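Amidohydrolase (Chromobacterium violaceum, PDB 2YB1) hydrolyses the 3'-phosphate of nucleoside 3',5'-bisphosphates, giving nucleoside 5'-phosphates and orthophosphate, with three manganese ions bound per subunit. Local coordinates at residues A[64-69]-A[73-78]; A[190-195]-A[230-235]; A[208-213]-A[237-242]. All coordinates share one frame; numbering follows the deposited sequence.

Contact 1: A[64-69]-A[73-78]; sequences EVSVSW and TVHIVG. With MN (manganese (II) ion), chain D; MN (manganese (II) ion), chain C.
Glu64 OE2 and His75 ND1 grip the same manganese ion (chain D). OE2 lies 2.1 Å from this manganese. Glu64 OE1 binds a second manganese (chain C), so one carboxylate bridges two metals. The chain of Glu64 is fully extended, with CG trans to the backbone N (chi1 -177°), and this carries the carboxylate alongside the His75 side chain of the neighbouring strand to the metals. Its plane stands 75° from the His75 ring. OE2 also packs on the side chain of His75, 3.1 Å from CB. His191 joins both residues at the chain D manganese, and His7, His9 and Asp248 bind the chain C manganese with OE1.

At the ring nitrogen that does not bind the metal, a water bridges His75 and Ser66. It donates to Ser66 OG and accepts from His75 NE2 at 2.8 Å. This should hold the ring's rotation and keep ND1 turned to the metal. Ser66 OG is also hydrogen-bonded to Asp40. A second water links Ser68 OG and Thr73 OG1.

The strands form an antiparallel hairpin. Val65 and Ile76 make a hydrogen-bonded pair, with Val65 N to Ile76 O at 2.8 Å. Val67 and Val74 make the next one. On the face away from the metals, Val67 CG1 meets Val74 CG2 at 3.5 Å, and Val67 CG2 touches Ile76 CG1.

Helices 173-182 and 199-211 cover that apolar face. Val65 and Val67 touch Ala176, and Ile76 reaches Ile180 and Phe209. In the sheet, strand 72-79 runs between strand 59-69 and strand 186-189.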
loop_
_atom_site.group_PDB
_atom_site.type_symbol
_atom_site.label_atom_id
_atom_site.label_comp_id
_atom_site.label_asym_id
_atom_site.label_seq_id
_atom_site.Cartn_x
_atom_site.Cartn_y
_atom_site.Cartn_z
ATOM N N GLU A 64 4.582 1.239 -0.325
ATOM C CA GLU A 64 4.009 0.107 0.396
ATOM C C GLU A 64 4.816 -1.165 0.116
ATOM O O GLU A 64 4.819 -1.682 -1.010
ATOM C CB GLU A 64 2.533 -0.105 0.025
ATOM C CG GLU A 64 1.914 -1.232 0.842
ATOM C CD GLU A 64 0.436 -1.380 0.634
ATOM O OE1 GLU A 64 -0.073 -0.941 -0.410
ATOM O OE2 GLU A 64 -0.221 -1.923 1.546
ATOM N N VAL A 65 5.476 -1.685 1.149
ATOM C CA VAL A 65 6.423 -2.795 0.986
ATOM C C VAL A 65 5.822 -4.148 1.341
ATOM O O VAL A 65 5.268 -4.316 2.426
ATOM C CB VAL A 65 7.665 -2.601 1.879
ATOM C CG1 VAL A 65 8.723 -3.709 1.575
ATOM C CG2 VAL A 65 8.236 -1.188 1.696
ATOM N N SER A 66 5.940 -5.098 0.414
ATOM C CA SER A 66 5.442 -6.463 0.594
ATOM C C SER A 66 6.389 -7.251 1.489
ATOM O O SER A 66 7.600 -7.277 1.253
ATOM C CB SER A 66 5.335 -7.179 -0.758
ATOM O OG SER A 66 4.563 -6.436 -1.697
ATOM N N VAL A 67 5.817 -7.901 2.501
ATOM C CA VAL A 67 6.575 -8.617 3.523
ATOM C C VAL A 67 5.977 -10.012 3.743
ATOM O O VAL A 67 4.756 -10.175 3.781
ATOM C CB VAL A 67 6.576 -7.821 4.871
ATOM C CG1 VAL A 67 7.047 -8.696 6.057
ATOM C CG2 VAL A 67 7.445 -6.575 4.755
ATOM N N SER A 68 6.837 -11.024 3.859
ATOM C CA SER A 68 6.372 -12.331 4.327
ATOM C C SER A 68 6.833 -12.474 5.767
ATOM O O SER A 68 8.034 -12.405 6.061
ATOM C CB SER A 68 6.914 -13.478 3.468
ATOM O OG SER A 68 6.511 -13.349 2.114
ATOM N N TRP A 69 5.874 -12.621 6.668
ATOM C CA TRP A 69 6.175 -12.787 8.083
ATOM C C TRP A 69 5.542 -14.114 8.501
ATOM O O TRP A 69 4.313 -14.230 8.593
ATOM C CB TRP A 69 5.576 -11.606 8.861
ATOM C CG TRP A 69 5.787 -11.611 10.364
ATOM C CD1 TRP A 69 6.952 -11.348 11.039
ATOM C CD2 TRP A 69 4.790 -11.841 11.360
ATOM N NE1 TRP A 69 6.741 -11.420 12.396
ATOM C CE2 TRP A 69 5.421 -11.717 12.620
ATOM C CE3 TRP A 69 3.424 -12.147 11.313
ATOM C CZ2 TRP A 69 4.732 -11.887 13.822
ATOM C CZ3 TRP A 69 2.732 -12.313 12.520
ATOM C CH2 TRP A 69 3.395 -12.186 13.754
ATOM N N THR A 73 1.412 -12.831 4.609
ATOM C CA THR A 73 1.860 -11.682 3.837
ATOM C C THR A 73 1.332 -10.429 4.525
ATOM O O THR A 73 0.125 -10.294 4.726
ATOM C CB THR A 73 1.313 -11.712 2.397
ATOM O OG1 THR A 73 1.756 -12.904 1.747
ATOM C CG2 THR A 73 1.810 -10.505 1.622
ATOM N N VAL A 74 2.232 -9.533 4.920
ATOM C CA VAL A 74 1.816 -8.253 5.484
ATOM C C VAL A 74 2.382 -7.116 4.632
ATOM O O VAL A 74 3.325 -7.313 3.857
ATOM C CB VAL A 74 2.227 -8.078 6.978
ATOM C CG1 VAL A 74 1.553 -9.135 7.857
ATOM C CG2 VAL A 74 3.723 -8.124 7.132
ATOM N N HIS A 75 1.783 -5.938 4.755
ATOM C CA HIS A 75 2.249 -4.773 4.008
ATOM C C HIS A 75 2.702 -3.674 4.952
ATOM O O HIS A 75 1.969 -3.292 5.872
ATOM C CB HIS A 75 1.148 -4.268 3.069
ATOM C CG HIS A 75 0.912 -5.157 1.888
ATOM N ND1 HIS A 75 -0.183 -5.024 1.061
ATOM C CD2 HIS A 75 1.640 -6.182 1.385
ATOM C CE1 HIS A 75 -0.122 -5.931 0.101
ATOM N NE2 HIS A 75 0.980 -6.641 0.269
ATOM N N ILE A 76 3.921 -3.183 4.735
ATOM C CA ILE A 76 4.488 -2.123 5.570
ATOM C C ILE A 76 4.667 -0.866 4.728
ATOM O O ILE A 76 5.447 -0.854 3.774
ATOM C CB ILE A 76 5.870 -2.534 6.178
ATOM C CG1 ILE A 76 5.746 -3.840 6.972
ATOM C CG2 ILE A 76 6.454 -1.398 7.025
ATOM C CD1 ILE A 76 4.761 -3.760 8.148
ATOM N N VAL A 77 3.923 0.179 5.071
ATOM C CA VAL A 77 4.042 1.472 4.410
ATOM C C VAL A 77 5.246 2.252 4.952
ATOM O O VAL A 77 5.513 2.222 6.156
ATOM C CB VAL A 77 2.749 2.301 4.628
ATOM C CG1 VAL A 77 3.010 3.795 4.434
ATOM C CG2 VAL A 77 1.630 1.802 3.705
ATOM N N GLY A 78 6.030 2.871 4.075
ATOM C CA GLY A 78 6.936 3.918 4.531
ATOM C C GLY A 78 6.451 5.320 4.201
ATOM O O GLY A 78 5.975 5.559 3.076
HETATM MN MN MN D . -1.698 -3.419 1.303
HETATM MN MN MN C . -2.258 -0.386 -0.611
HETATM O O HOH W 1 2.058 -7.944 -1.920
HETATM O O HOH W 2 4.041 -14.288 2.209
#

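Contact 2: A[190-195]-A[230-235]; sequences AHPGRY and HKFALH. With MN (manganese (II) ion), chain D; PO4 (phosphate ion), chain F.
Pro192 brings its CB-CG edge over one face of the Phe232 ring, with its own ring tilted to it. Its CG is 3.7 Å from the ring centroid and 15° off the ring normal, a CH-pi contact. CB of the same proline sits over the rim, 3.5 Å from Phe232 CE1. Gly193 follows on the same side of the ring, toward another part of the rim, with CA 3.4 Å from Phe232 CE2. CG of Phe232 is trans to its carbonyl carbon (chi1 -64°), and the ring reaches out from helix 226-239 to the short 3-10 turn 192-194. His224 also meets the Phe232 ring, nearly parallel to it.

His191, just before the turn, and Arg194 within it point away from the helix. His191 NE2 binds the chain D manganese at 2.1 Å. The guanidinium of Arg194 lies over a face of the His191 ring, with CZ 4.1 Å above its plane. Arg194 NH1 donates to O1 of the bound phosphate at 2.9 Å, and the bond is nearly straight at 170°. The phosphate itself binds the manganese through O3 and O4.

The contact with the helix is therefore apolar, and it backs a turn whose opposite side carries the metal ligand His191 and the phosphate-binding Arg194. Metal and arginine together would probably draw negative charge from the phosphate, consistent with a site that accepts a phosphate group.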
loop_
_atom_site.group_PDB
_atom_site.type_symbol
_atom_site.label_atom_id
_atom_site.label_comp_id
_atom_site.label_asym_id
_atom_site.label_seq_id
_atom_site.Cartn_x
_atom_site.Cartn_y
_atom_site.Cartn_z
ATOM N N ALA A 190 0.329 -1.600 7.584
ATOM C CA ALA A 190 -0.815 -1.184 6.782
ATOM C C ALA A 190 -2.030 -2.072 7.051
ATOM O O ALA A 190 -1.884 -3.263 7.326
ATOM C CB ALA A 190 -0.459 -1.205 5.296
ATOM N N HIS A 191 -3.211 -1.461 7.028
ATOM C CA HIS A 191 -4.489 -2.170 7.075
ATOM C C HIS A 191 -4.467 -3.468 7.893
ATOM O O HIS A 191 -4.755 -4.548 7.376
ATOM C CB HIS A 191 -5.050 -2.390 5.658
ATOM C CG HIS A 191 -4.109 -3.098 4.735
ATOM N ND1 HIS A 191 -3.640 -4.370 4.981
ATOM C CD2 HIS A 191 -3.556 -2.712 3.557
ATOM C CE1 HIS A 191 -2.834 -4.736 4.000
ATOM N NE2 HIS A 191 -2.769 -3.749 3.124
ATOM N N PRO A 192 -4.153 -3.355 9.194
ATOM C CA PRO A 192 -4.004 -4.530 10.063
ATOM C C PRO A 192 -5.287 -5.373 10.188
ATOM O O PRO A 192 -5.207 -6.569 10.457
ATOM C CB PRO A 192 -3.585 -3.920 11.410
ATOM C CG PRO A 192 -4.091 -2.499 11.368
ATOM C CD PRO A 192 -3.922 -2.092 9.919
ATOM N N GLY A 193 -6.444 -4.768 9.958
ATOM C CA GLY A 193 -7.704 -5.488 10.052
ATOM C C GLY A 193 -7.916 -6.526 8.967
ATOM O O GLY A 193 -8.816 -7.366 9.072
ATOM N N ARG A 194 -7.088 -6.476 7.924
ATOM C CA ARG A 194 -7.182 -7.434 6.821
ATOM C C ARG A 194 -6.443 -8.741 7.113
ATOM O O ARG A 194 -6.662 -9.736 6.430
ATOM C CB ARG A 194 -6.624 -6.840 5.519
ATOM C CG ARG A 194 -7.398 -5.670 4.957
ATOM C CD ARG A 194 -7.790 -5.918 3.494
ATOM N NE ARG A 194 -6.684 -6.414 2.658
ATOM C CZ ARG A 194 -6.093 -5.719 1.685
ATOM N NH1 ARG A 194 -6.488 -4.477 1.417
ATOM N NH2 ARG A 194 -5.105 -6.266 0.977
ATOM N N TYR A 195 -5.557 -8.742 8.105
ATOM C CA TYR A 195 -4.710 -9.911 8.325
ATOM C C TYR A 195 -5.476 -10.998 9.086
ATOM O O TYR A 195 -6.333 -10.683 9.925
ATOM C CB TYR A 195 -3.443 -9.509 9.085
ATOM C CG TYR A 195 -2.634 -8.411 8.415
ATOM C CD1 TYR A 195 -2.488 -8.373 7.035
ATOM C CD2 TYR A 195 -2.018 -7.413 9.167
ATOM C CE1 TYR A 195 -1.758 -7.371 6.421
ATOM C CE2 TYR A 195 -1.277 -6.405 8.558
ATOM C CZ TYR A 195 -1.148 -6.394 7.182
ATOM O OH TYR A 195 -0.424 -5.397 6.555
ATOM N N HIS A 230 -11.497 1.216 16.171
ATOM C CA HIS A 230 -11.474 1.188 17.630
ATOM C C HIS A 230 -10.411 0.215 18.154
ATOM O O HIS A 230 -9.613 0.551 19.025
ATOM C CB HIS A 230 -12.865 0.806 18.157
ATOM C CG HIS A 230 -12.924 0.608 19.640
ATOM N ND1 HIS A 230 -13.131 1.647 20.524
ATOM C CD2 HIS A 230 -12.813 -0.510 20.396
ATOM C CE1 HIS A 230 -13.144 1.177 21.759
ATOM N NE2 HIS A 230 -12.955 -0.129 21.709
ATOM N N LYS A 231 -10.413 -0.996 17.614
ATOM C CA LYS A 231 -9.517 -2.052 18.070
ATOM C C LYS A 231 -8.048 -1.713 17.813
ATOM O O LYS A 231 -7.202 -1.861 18.686
ATOM C CB LYS A 231 -9.895 -3.367 17.390
ATOM C CG LYS A 231 -9.082 -4.542 17.835
ATOM C CD LYS A 231 -9.662 -5.826 17.271
ATOM C CE LYS A 231 -9.596 -5.858 15.765
ATOM N NZ LYS A 231 -10.154 -7.149 15.262
ATOM N N PHE A 232 -7.740 -1.226 16.620
ATOM C CA PHE A 232 -6.346 -0.894 16.314
ATOM C C PHE A 232 -5.849 0.411 16.968
ATOM O O PHE A 232 -4.654 0.539 17.276
ATOM C CB PHE A 232 -6.078 -1.016 14.806
ATOM C CG PHE A 232 -6.240 -2.419 14.321
ATOM C CD1 PHE A 232 -5.297 -3.381 14.649
ATOM C CD2 PHE A 232 -7.374 -2.808 13.621
ATOM C CE1 PHE A 232 -5.459 -4.698 14.251
ATOM C CE2 PHE A 232 -7.539 -4.118 13.210
ATOM C CZ PHE A 232 -6.585 -5.069 13.530
ATOM N N ALA A 233 -6.762 1.345 17.236
ATOM C CA ALA A 233 -6.429 2.499 18.076
ATOM C C ALA A 233 -5.902 2.070 19.456
ATOM O O ALA A 233 -4.946 2.655 19.972
ATOM C CB ALA A 233 -7.638 3.422 18.236
ATOM N N LEU A 234 -6.543 1.070 20.053
ATOM C CA LEU A 234 -6.118 0.527 21.351
ATOM C C LEU A 234 -4.797 -0.234 21.262
ATOM O O LEU A 234 -3.931 -0.059 22.121
ATOM C CB LEU A 234 -7.192 -0.383 21.956
ATOM C CG LEU A 234 -8.488 0.310 22.389
ATOM C CD1 LEU A 234 -9.441 -0.702 23.020
ATOM C CD2 LEU A 234 -8.170 1.455 23.350
ATOM N N HIS A 235 -4.639 -1.070 20.234
ATOM C CA HIS A 235 -3.353 -1.742 20.001
ATOM C C HIS A 235 -2.247 -0.702 19.901
ATOM O O HIS A 235 -1.170 -0.859 20.492
ATOM C CB HIS A 235 -3.359 -2.573 18.709
ATOM C CG HIS A 235 -3.955 -3.942 18.852
ATOM N ND1 HIS A 235 -3.374 -4.935 19.612
ATOM C CD2 HIS A 235 -5.052 -4.500 18.284
ATOM C CE1 HIS A 235 -4.099 -6.035 19.528
ATOM N NE2 HIS A 235 -5.125 -5.797 18.729
HETATM MN MN MN D . -1.698 -3.419 1.303
HETATM P P PO4 F . -3.471 -2.988 -0.716
HETATM O O1 PO4 F . -4.971 -3.219 -0.691
HETATM O O2 PO4 F . -3.094 -2.333 -2.007
HETATM O O3 PO4 F . -3.058 -2.057 0.413
HETATM O O4 PO4 F . -2.780 -4.318 -0.547
#

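Contact 3: A[208-213]-A[237-242]; sequences DFQAAG and DRHGLY
Gln210 NE2 donates to His239 O and ties together the C-terminal ends of two helices that both close in a Schellman motif. The helices are 199-211 and 226-239, in the TIM-barrel-related fold of the PHP family. Each motif turns on a glycine with positive phi, Gly213 in one and Gly240 in the other.

The polar interactions centre on the Gln210 amide. Its NE2 lies 2.8 Å from His239 O. The angle of 140° at the hydrogen makes the bond somewhat bent, and the donor is also tilted 24° from the carbonyl plane. The accepting carbonyl belongs to the residue just before Gly240, at the point where the chain leaves the helix. The other end of the amide, OE1, accepts a hydrogen bond from a water at 2.9 Å. The same water is hydrogen-bonded to His239 ND1. One glutamine thus reaches both the backbone and, through water, the side chain of His239. The amide and imidazole planes stand almost perpendicular, 88° apart. The other ring nitrogen of His239, NE2, is hydrogen-bonded to Glu203, on helix 199-211 about two turns before Gln210. The imidazole is therefore held at both nitrogens.

The apolar interactions gather on Leu241. Its CD2 packs against the aliphatic part of Gln210, 3.9 Å from CG. The same methyl meets the edge of the Phe209 ring. Phe209 is buried, and it also touches Val177 of helix 173-182 and Ala187 and Ile189 of strand 186-189. Leu241 also touches Ile206.

Beside the polar link, Gln210 OE1 lies 3.5 Å from His239 CB.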
loop_
_atom_site.group_PDB
_atom_site.type_symbol
_atom_site.label_atom_id
_atom_site.label_comp_id
_atom_site.label_asym_id
_atom_site.label_seq_id
_atom_site.Cartn_x
_atom_site.Cartn_y
_atom_site.Cartn_z
ATOM N N ASP A 208 7.486 -7.508 17.044
ATOM C CA ASP A 208 8.514 -7.738 16.026
ATOM C C ASP A 208 8.772 -6.465 15.197
ATOM O O ASP A 208 9.915 -6.109 14.887
ATOM C CB ASP A 208 8.066 -8.863 15.082
ATOM C CG ASP A 208 8.201 -10.248 15.700
ATOM O OD1 ASP A 208 8.505 -10.346 16.909
ATOM O OD2 ASP A 208 8.012 -11.241 14.963
ATOM N N PHE A 209 7.679 -5.806 14.823
ATOM C CA PHE A 209 7.699 -4.575 14.025
ATOM C C PHE A 209 8.494 -3.484 14.758
ATOM O O PHE A 209 9.427 -2.883 14.212
ATOM C CB PHE A 209 6.238 -4.161 13.760
ATOM C CG PHE A 209 6.073 -2.826 13.093
ATOM C CD1 PHE A 209 6.399 -2.651 11.742
ATOM C CD2 PHE A 209 5.522 -1.763 13.789
ATOM C CE1 PHE A 209 6.217 -1.416 11.118
ATOM C CE2 PHE A 209 5.331 -0.522 13.171
ATOM C CZ PHE A 209 5.678 -0.351 11.835
ATOM N N GLN A 210 8.129 -3.237 16.005
ATOM C CA GLN A 210 8.860 -2.284 16.836
ATOM C C GLN A 210 10.341 -2.638 17.023
ATOM O O GLN A 210 11.207 -1.770 16.878
ATOM C CB GLN A 210 8.174 -2.129 18.187
ATOM C CG GLN A 210 6.884 -1.333 18.111
ATOM C CD GLN A 210 6.309 -1.050 19.484
ATOM O OE1 GLN A 210 5.921 -1.973 20.200
ATOM N NE2 GLN A 210 6.255 0.229 19.859
ATOM N N ALA A 211 10.627 -3.904 17.333
ATOM C CA ALA A 211 12.017 -4.355 17.462
ATOM C C ALA A 211 12.839 -3.996 16.226
ATOM O O ALA A 211 14.028 -3.680 16.322
ATOM C CB ALA A 211 12.080 -5.865 17.743
ATOM N N ALA A 212 12.197 -4.037 15.060
ATOM C CA ALA A 212 12.881 -3.759 13.801
ATOM C C ALA A 212 12.972 -2.261 13.515
ATOM O O ALA A 212 13.624 -1.847 12.560
ATOM C CB ALA A 212 12.189 -4.488 12.644
ATOM N N GLY A 213 12.347 -1.452 14.368
ATOM C CA GLY A 213 12.341 -0.006 14.207
ATOM C C GLY A 213 11.023 0.628 13.768
ATOM O O GLY A 213 10.991 1.819 13.491
ATOM N N ASP A 237 -2.183 2.366 21.051
ATOM C CA ASP A 237 -1.939 3.086 22.298
ATOM C C ASP A 237 -1.099 2.268 23.287
ATOM O O ASP A 237 -0.217 2.813 23.954
ATOM C CB ASP A 237 -3.250 3.539 22.949
ATOM C CG ASP A 237 -3.013 4.420 24.156
ATOM O OD1 ASP A 237 -2.510 5.549 23.968
ATOM O OD2 ASP A 237 -3.306 3.980 25.290
ATOM N N ARG A 238 -1.364 0.964 23.379
ATOM C CA ARG A 238 -0.638 0.107 24.322
ATOM C C ARG A 238 0.844 0.041 23.986
ATOM O O ARG A 238 1.682 -0.166 24.862
ATOM C CB ARG A 238 -1.204 -1.315 24.325
ATOM C CG ARG A 238 -2.666 -1.422 24.698
ATOM C CD ARG A 238 -3.156 -2.863 24.572
ATOM N NE ARG A 238 -2.553 -3.739 25.575
ATOM C CZ ARG A 238 -1.437 -4.439 25.389
ATOM N NH1 ARG A 238 -0.793 -4.368 24.232
ATOM N NH2 ARG A 238 -0.963 -5.211 26.360
ATOM N N HIS A 239 1.162 0.152 22.704
ATOM C CA HIS A 239 2.556 0.078 22.273
ATOM C C HIS A 239 3.215 1.419 21.955
ATOM O O HIS A 239 4.380 1.471 21.571
ATOM C CB HIS A 239 2.686 -0.927 21.138
ATOM C CG HIS A 239 2.262 -2.303 21.538
ATOM N ND1 HIS A 239 3.066 -3.135 22.288
ATOM C CD2 HIS A 239 1.100 -2.972 21.346
ATOM C CE1 HIS A 239 2.425 -4.267 22.525
ATOM N NE2 HIS A 239 1.233 -4.197 21.958
ATOM N N GLY A 240 2.468 2.504 22.113
ATOM C CA GLY A 240 2.997 3.821 21.804
ATOM C C GLY A 240 3.225 4.021 20.316
ATOM O O GLY A 240 4.128 4.747 19.926
ATOM N N LEU A 241 2.416 3.369 19.483
ATOM C CA LEU A 241 2.504 3.568 18.027
ATOM C C LEU A 241 1.725 4.800 17.581
ATOM O O LEU A 241 0.659 5.108 18.130
ATOM C CB LEU A 241 1.967 2.343 17.288
ATOM C CG LEU A 241 2.733 1.030 17.461
ATOM C CD1 LEU A 241 1.976 -0.115 16.802
ATOM C CD2 LEU A 241 4.131 1.169 16.875
ATOM N N TYR A 242 2.248 5.486 16.569
ATOM C CA TYR A 242 1.560 6.611 15.938
ATOM C C TYR A 242 0.546 6.111 14.913
ATOM O O TYR A 242 0.785 5.115 14.228
ATOM C CB TYR A 242 2.581 7.549 15.271
ATOM C CG TYR A 242 3.477 8.189 16.306
ATOM C CD1 TYR A 242 3.043 9.287 17.035
ATOM C CD2 TYR A 242 4.737 7.667 16.586
ATOM C CE1 TYR A 242 3.842 9.860 18.008
ATOM C CE2 TYR A 242 5.554 8.239 17.560
ATOM C CZ TYR A 242 5.095 9.339 18.266
ATOM O OH TYR A 242 5.880 9.928 19.241
HETATM O O HOH W 3 5.511 -2.114 23.035
#

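In the fold
Contact 1 comes first along the chain and closes before the other two open. Contacts 2 and 3 interlock in sequence: 190-195, 208-213, 230-235, 237-242. The centres of contacts 1 and 2 are 15 Å apart, as are those of 1 and 3; contacts 2 and 3 are 13 Å apart. Contacts 1 and 2 meet at the chain D manganese, and His75 N is probably hydrogen-bonded to Tyr195 OH. Trp69 NE1 is hydrogen-bonded to Asp208 OD2, joining contact 1 to contact 3. Contacts 2 and 3 share helix 226-239. Contacts 1 and 2 thus supply ligands to the metal site, while contact 3 packs helix ends together away from it.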